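Local coordinates for pirin-like protein YhaK (Escherichia coli, PDB 2VEC) that is a monomeric cytoplasmic bicupin of the pirin family that lacks quercetin 2,3-dioxygenase activity and carries a redox-sensitive reactive cysteine, at residues Arg44-Phe49 / Asn67-Ala72; Asn89-Gly94 / Lys133-Met138. All coordinates share one frame; numbering follows the deposited sequence.

Contact 1: Arg44-Phe49 / Asn67-Ala72; sequences RYTFSF and NQEVLA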
loop_
_atom_site.group_PDB
_atom_site.type_symbol
_atom_site.label_atom_id
_atom_site.label_comp_id
_atom_site.label_asym_id
_atom_site.label_seq_id
_atom_site.Cartn_x
_atom_site.Cartn_y
_atom_site.Cartn_z
ATOM N N ARG A 44 -11.869 4.487 7.770
ATOM C CA ARG A 44 -12.148 4.517 6.328
ATOM C C ARG A 44 -11.698 5.884 5.800
ATOM O O ARG A 44 -12.148 6.905 6.328
ATOM C CB ARG A 44 -13.662 4.373 6.083
ATOM C CG ARG A 44 -14.270 3.035 6.434
ATOM C CD ARG A 44 -15.830 3.116 6.396
ATOM N NE ARG A 44 -16.237 3.486 5.032
ATOM C CZ ARG A 44 -16.974 4.547 4.700
ATOM N NH1 ARG A 44 -17.454 5.374 5.629
ATOM N NH2 ARG A 44 -17.245 4.770 3.414
ATOM N N TYR A 45 -10.835 5.914 4.775
ATOM C CA TYR A 45 -10.340 7.158 4.218
ATOM C C TYR A 45 -9.782 6.922 2.830
ATOM O O TYR A 45 -9.385 5.796 2.533
ATOM C CB TYR A 45 -9.247 7.773 5.105
ATOM C CG TYR A 45 -8.087 6.853 5.485
ATOM C CD1 TYR A 45 -8.124 6.087 6.646
ATOM C CD2 TYR A 45 -6.931 6.807 4.706
ATOM C CE1 TYR A 45 -7.023 5.267 6.992
ATOM C CE2 TYR A 45 -5.798 6.008 5.058
ATOM C CZ TYR A 45 -5.880 5.217 6.190
ATOM O OH TYR A 45 -4.802 4.430 6.543
ATOM N N THR A 46 -9.779 7.966 1.992
ATOM C CA THR A 46 -9.182 7.907 0.644
ATOM C C THR A 46 -8.304 9.136 0.325
ATOM O O THR A 46 -8.819 10.270 0.378
ATOM C CB THR A 46 -10.293 7.858 -0.446
ATOM O OG1 THR A 46 -11.223 6.805 -0.133
ATOM C CG2 THR A 46 -9.680 7.612 -1.819
ATOM N N PHE A 47 -7.007 8.908 0.033
ATOM C CA PHE A 47 -6.107 9.958 -0.433
ATOM C C PHE A 47 -6.119 9.827 -1.963
ATOM O O PHE A 47 -5.967 8.716 -2.450
ATOM C CB PHE A 47 -4.629 9.736 -0.045
ATOM C CG PHE A 47 -4.308 9.846 1.431
ATOM C CD1 PHE A 47 -3.853 11.055 1.960
ATOM C CD2 PHE A 47 -4.291 8.744 2.234
ATOM C CE1 PHE A 47 -3.494 11.157 3.310
ATOM C CE2 PHE A 47 -3.946 8.826 3.596
ATOM C CZ PHE A 47 -3.567 10.020 4.137
ATOM N N SER A 48 -6.274 10.931 -2.679
ATOM C CA SER A 48 -6.141 10.953 -4.146
ATOM C C SER A 48 -5.048 11.935 -4.496
ATOM O O SER A 48 -5.154 13.113 -4.116
ATOM C CB SER A 48 -7.461 11.369 -4.792
ATOM O OG SER A 48 -8.507 10.460 -4.403
ATOM N N PHE A 49 -3.998 11.459 -5.175
ATOM C CA PHE A 49 -2.843 12.291 -5.527
ATOM C C PHE A 49 -2.623 12.408 -7.022
ATOM O O PHE A 49 -2.983 11.514 -7.802
ATOM C CB PHE A 49 -1.525 11.752 -4.912
ATOM C CG PHE A 49 -1.569 11.578 -3.418
ATOM C CD1 PHE A 49 -1.829 12.663 -2.586
ATOM C CD2 PHE A 49 -1.349 10.321 -2.849
ATOM C CE1 PHE A 49 -1.892 12.536 -1.195
ATOM C CE2 PHE A 49 -1.356 10.185 -1.458
ATOM C CZ PHE A 49 -1.641 11.285 -0.634
ATOM N N ASN A 67 -6.075 4.190 -0.136
ATOM C CA ASN A 67 -7.314 4.187 0.625
ATOM C C ASN A 67 -7.392 3.069 1.620
ATOM O O ASN A 67 -6.619 2.106 1.540
ATOM C CB ASN A 67 -8.545 4.278 -0.289
ATOM C CG ASN A 67 -8.888 2.994 -0.984
ATOM O OD1 ASN A 67 -9.238 1.994 -0.360
ATOM N ND2 ASN A 67 -8.880 3.043 -2.318
ATOM N N GLN A 68 -8.262 3.230 2.597
ATOM C CA GLN A 68 -8.593 2.136 3.483
ATOM C C GLN A 68 -10.096 2.080 3.544
ATOM O O GLN A 68 -10.753 3.102 3.737
ATOM C CB GLN A 68 -8.012 2.311 4.881
ATOM C CG GLN A 68 -8.567 1.236 5.854
ATOM C CD GLN A 68 -7.775 1.131 7.136
ATOM O OE1 GLN A 68 -6.531 1.039 7.101
ATOM N NE2 GLN A 68 -8.478 1.132 8.282
ATOM N N GLU A 69 -10.649 0.896 3.316
ATOM C CA GLU A 69 -12.094 0.735 3.258
ATOM C C GLU A 69 -12.509 -0.427 4.124
ATOM O O GLU A 69 -11.714 -1.343 4.372
ATOM C CB GLU A 69 -12.550 0.529 1.813
ATOM C CG GLU A 69 -12.431 1.826 0.954
ATOM C CD GLU A 69 -13.407 2.916 1.423
ATOM O OE1 GLU A 69 -14.638 2.618 1.531
ATOM O OE2 GLU A 69 -12.950 4.055 1.704
ATOM N N VAL A 70 -13.743 -0.356 4.616
ATOM C CA VAL A 70 -14.334 -1.414 5.424
ATOM C C VAL A 70 -15.617 -1.840 4.720
ATOM O O VAL A 70 -16.477 -1.001 4.479
ATOM C CB VAL A 70 -14.629 -0.910 6.870
ATOM C CG1 VAL A 70 -15.365 -1.963 7.709
ATOM C CG2 VAL A 70 -13.333 -0.467 7.585
ATOM N N LEU A 71 -15.733 -3.130 4.390
ATOM C CA LEU A 71 -16.974 -3.731 3.869
ATOM C C LEU A 71 -17.686 -4.541 4.952
ATOM O O LEU A 71 -17.059 -5.386 5.600
ATOM C CB LEU A 71 -16.654 -4.667 2.692
ATOM C CG LEU A 71 -16.552 -4.158 1.250
ATOM C CD1 LEU A 71 -16.127 -5.317 0.348
ATOM C CD2 LEU A 71 -17.877 -3.591 0.743
ATOM N N ALA A 72 -18.993 -4.299 5.130
ATOM C CA ALA A 72 -19.818 -5.004 6.126
ATOM C C ALA A 72 -20.015 -6.497 5.774
ATOM O O ALA A 72 -19.892 -6.873 4.594
ATOM C CB ALA A 72 -21.176 -4.301 6.260
HETATM O O HOH W 1 -5.203 2.854 8.627
HETATM O O HOH W 2 -13.241 6.659 1.893
#
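Tyr-45 and Gln-68 hold the middle of this contact, through backbone and side chain alike. They form an antiparallel hydrogen-bonded pair: Tyr-45 N reaches Gln-68 O at 3.0 Å, and Gln-68 N returns to Tyr-45 O at 2.8 Å. With chi1 at 52°, the Tyr-45 ring is tucked between its own backbone N and carbonyl carbon, which swings it over the neighbouring strand. Gln-68 CB lies under one face as a CH-pi contact, 4.0 Å from the ring centroid and displaced toward the rim. The Gln-68 chain then runs on extended, and its amide plane is turned 37° from the ring. Tyr-45 OH and Gln-68 OE1 do not bond directly; a water accepts a hydrogen bond from Tyr-45 OH at 2.6 Å and donates one to Gln-68 OE1. The other end of that amide is fixed too, since Gln-68 NE2 bonds to the carbonyls of Trp-40 and Ala-43.

Thr-46 and Asn-67 form the next pair, non-hydrogen-bonded, with side chains alongside on the opposite face and Thr-46 OG1 3.7 Å from Asn-67 CB. Glu-69 starts away from the partner strand but folds back at chi2 (-67°), bringing its carboxylate to the Arg-44 side. There Arg-44 NH2 makes a long salt bridge of 3.9 Å to Glu-69 OE1, the two flat groups nearly perpendicular. Glu-69 OE2 accepts a hydrogen bond from a second water, which also bonds to Thr-46 OG1. Arg-44 CG rests on Val-70 CG2.

Strand 45-48 forms one edge of this antiparallel sheet, and 63-71 separates it from 135-143, whose Arg-137 and Gln-139 bind the Asn-67 amide. Tyr-45 and Phe-47 also touch strand 203-208 of the second cupin half.

Contact 2: Asn89-Gly94 / Lys133-Met138; sequences NVILDG and KPLTRM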
loop_
_atom_site.group_PDB
_atom_site.type_symbol
_atom_site.label_atom_id
_atom_site.label_comp_id
_atom_site.label_asym_id
_atom_site.label_seq_id
_atom_site.Cartn_x
_atom_site.Cartn_y
_atom_site.Cartn_z
ATOM N N ASN A 89 -3.763 -4.395 -3.067
ATOM C CA ASN A 89 -4.570 -4.489 -1.872
ATOM C C ASN A 89 -3.792 -5.188 -0.765
ATOM O O ASN A 89 -3.126 -6.218 -0.999
ATOM C CB ASN A 89 -5.884 -5.287 -2.143
ATOM C CG ASN A 89 -6.817 -4.563 -3.137
ATOM O OD1 ASN A 89 -6.831 -3.336 -3.204
ATOM N ND2 ASN A 89 -7.505 -5.313 -3.967
ATOM N N VAL A 90 -3.884 -4.645 0.434
ATOM C CA VAL A 90 -3.291 -5.255 1.580
ATOM C C VAL A 90 -4.485 -5.523 2.477
ATOM O O VAL A 90 -5.156 -4.592 2.937
ATOM C CB VAL A 90 -2.298 -4.295 2.260
ATOM C CG1 VAL A 90 -1.728 -4.902 3.577
ATOM C CG2 VAL A 90 -1.186 -3.898 1.263
ATOM N N ILE A 91 -4.803 -6.795 2.630
ATOM C CA ILE A 91 -5.906 -7.190 3.513
ATOM C C ILE A 91 -5.471 -7.092 4.965
ATOM O O ILE A 91 -4.562 -7.789 5.399
ATOM C CB ILE A 91 -6.406 -8.603 3.255
ATOM C CG1 ILE A 91 -6.596 -8.861 1.746
ATOM C CG2 ILE A 91 -7.747 -8.814 4.006
ATOM C CD1 ILE A 91 -7.553 -7.890 1.057
ATOM N N LEU A 92 -6.167 -6.244 5.707
ATOM C CA LEU A 92 -5.915 -6.011 7.124
ATOM C C LEU A 92 -6.786 -6.853 8.039
ATOM O O LEU A 92 -6.348 -7.206 9.133
ATOM C CB LEU A 92 -6.126 -4.521 7.450
ATOM C CG LEU A 92 -5.183 -3.638 6.616
ATOM C CD1 LEU A 92 -5.561 -2.155 6.824
ATOM C CD2 LEU A 92 -3.706 -3.877 6.996
ATOM N N ASP A 93 -8.023 -7.141 7.635
ATOM C CA ASP A 93 -8.910 -7.936 8.493
ATOM C C ASP A 93 -9.910 -8.555 7.583
ATOM O O ASP A 93 -10.359 -7.915 6.639
ATOM C CB ASP A 93 -9.613 -7.076 9.602
ATOM C CG ASP A 93 -10.474 -7.900 10.581
ATOM O OD1 ASP A 93 -10.031 -8.950 11.140
ATOM O OD2 ASP A 93 -11.603 -7.412 10.874
ATOM N N GLY A 94 -10.226 -9.820 7.853
ATOM C CA GLY A 94 -11.223 -10.550 7.086
ATOM C C GLY A 94 -10.702 -11.213 5.820
ATOM O O GLY A 94 -9.531 -11.555 5.722
ATOM N N LYS A 133 -18.913 -11.550 9.441
ATOM C CA LYS A 133 -17.834 -10.668 9.934
ATOM C C LYS A 133 -17.427 -9.725 8.826
ATOM O O LYS A 133 -17.459 -10.089 7.631
ATOM C CB LYS A 133 -16.611 -11.522 10.374
ATOM C CG LYS A 133 -16.849 -12.664 11.380
ATOM C CD LYS A 133 -15.650 -12.901 12.351
ATOM C CE LYS A 133 -15.759 -14.158 13.209
ATOM N NZ LYS A 133 -16.918 -14.080 14.193
ATOM N N PRO A 134 -17.018 -8.466 9.153
ATOM C CA PRO A 134 -16.615 -7.480 8.141
ATOM C C PRO A 134 -15.234 -7.693 7.590
ATOM O O PRO A 134 -14.497 -8.583 8.017
ATOM C CB PRO A 134 -16.630 -6.145 8.899
ATOM C CG PRO A 134 -16.177 -6.637 10.306
ATOM C CD PRO A 134 -16.932 -7.889 10.527
ATOM N N LEU A 135 -14.894 -6.830 6.615
ATOM C CA LEU A 135 -13.560 -6.805 5.920
ATOM C C LEU A 135 -12.893 -5.410 5.885
ATOM O O LEU A 135 -13.552 -4.416 5.584
ATOM C CB LEU A 135 -13.698 -7.287 4.467
ATOM C CG LEU A 135 -12.617 -6.992 3.407
ATOM C CD1 LEU A 135 -11.405 -7.934 3.469
ATOM C CD2 LEU A 135 -13.224 -7.068 2.013
ATOM N N THR A 136 -11.578 -5.338 6.159
ATOM C CA THR A 136 -10.830 -4.081 6.116
ATOM C C THR A 136 -9.601 -4.247 5.220
ATOM O O THR A 136 -8.857 -5.209 5.348
ATOM C CB THR A 136 -10.317 -3.635 7.498
ATOM O OG1 THR A 136 -11.393 -3.589 8.439
ATOM C CG2 THR A 136 -9.643 -2.210 7.408
ATOM N N ARG A 137 -9.394 -3.328 4.301
ATOM C CA ARG A 137 -8.252 -3.483 3.433
ATOM C C ARG A 137 -7.743 -2.138 2.968
ATOM O O ARG A 137 -8.527 -1.204 2.815
ATOM C CB ARG A 137 -8.559 -4.393 2.254
ATOM C CG ARG A 137 -9.640 -3.926 1.325
ATOM C CD ARG A 137 -9.026 -3.329 0.091
ATOM N NE ARG A 137 -10.112 -2.794 -0.740
ATOM C CZ ARG A 137 -10.450 -1.515 -0.789
ATOM N NH1 ARG A 137 -9.778 -0.624 -0.071
ATOM N NH2 ARG A 137 -11.443 -1.133 -1.580
ATOM N N MET A 138 -6.438 -2.056 2.770
ATOM C CA MET A 138 -5.812 -0.825 2.294
ATOM C C MET A 138 -5.523 -1.082 0.822
ATOM O O MET A 138 -5.293 -2.228 0.421
ATOM C CB MET A 138 -4.551 -0.558 3.080
ATOM C CG MET A 138 -3.702 0.587 2.525
ATOM S SD MET A 138 -2.517 1.182 3.747
ATOM C CE MET A 138 -3.585 1.988 4.962
HETATM O O HOH W 3 -12.779 -5.571 9.689
#
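Thr-136 O accepts two backbone hydrogen bonds at once, from Leu-92 N at 2.9 Å and from Asp-93 N at 3.1 Å. Both residues thus face one partner, a classic beta bulge, and the register slips by one between the Ile-91/Arg-137 and Asp-93/Thr-136 pairs. Beyond the slip the bonding continues with Thr-136 N to Asp-93 O; before it, Val-90 and Met-138 exchange two bonds, with Val-90 N to Met-138 O at 2.8 Å.

The side chains follow this backbone. Leu-92, the extra residue, points toward the other strand, and its CD1 lies 4.1 Å from Thr-136 CG2 and close to Met-138 CB. On the Ile-91 side, Ile-91 CG2 meets Leu-135 CD1 at 3.8 Å, while Ile-91 CD1 packs on Arg-137 CB. Asp-93 and Thr-136 are joined at their ends by a water that donates to Asp-93 OD2 and, at 2.7 Å, to Thr-136 OG1. The Asp-93 carboxylate extends to that water because its CG is anti to the backbone N (chi1 -176°).

Farther out, Asn-89 OD1 comes within 4.0 Å of Arg-137 CD, and the amide and guanidinium planes are only 11° apart. Their polar ends have hydrogen-bond partners elsewhere: Asn-89 OD1 is bonded by Gln-139 NE2, whereas the buried Arg-137 is held by a salt bridge from NE to Glu-126, which probably offsets its charge, and a hydrogen bond from NH1 to Asn-67. Thr-136 OG1 is placed by the carbonyl of Leu-41. Leu-92 and Met-138 instead reach Ile-209 and strand 247-254 of the second half. The bulged pair joins neighbouring strands 85-93 and 135-143 in one sheet of the N-terminal cupin barrel of this bicupin.

Overall arrangement
Contacts 1 and 2 lie in one antiparallel sheet, their centres about 11 Å apart, with strands 63-71 and 135-143 side by side, so the order runs 45-48, 63-71, 135-143, 85-93. The seam between them is bonded on one face by Asn-67 OD1 to Arg-137 NH1 at 2.7 Å, a probable hydrogen bond, and through the backbone by Leu-71 O to Leu-135 N at 2.8 Å. Across the other face, Gln-68 OE1 packs against Leu-92 CD1 at 3.3 Å, and Tyr-45 approaches Met-138. That second face turns to the C-terminal cupin half. Strand 135-143, which forms one side of the seam, leads on to Cys-145, seen here as S-hydroxycysteine.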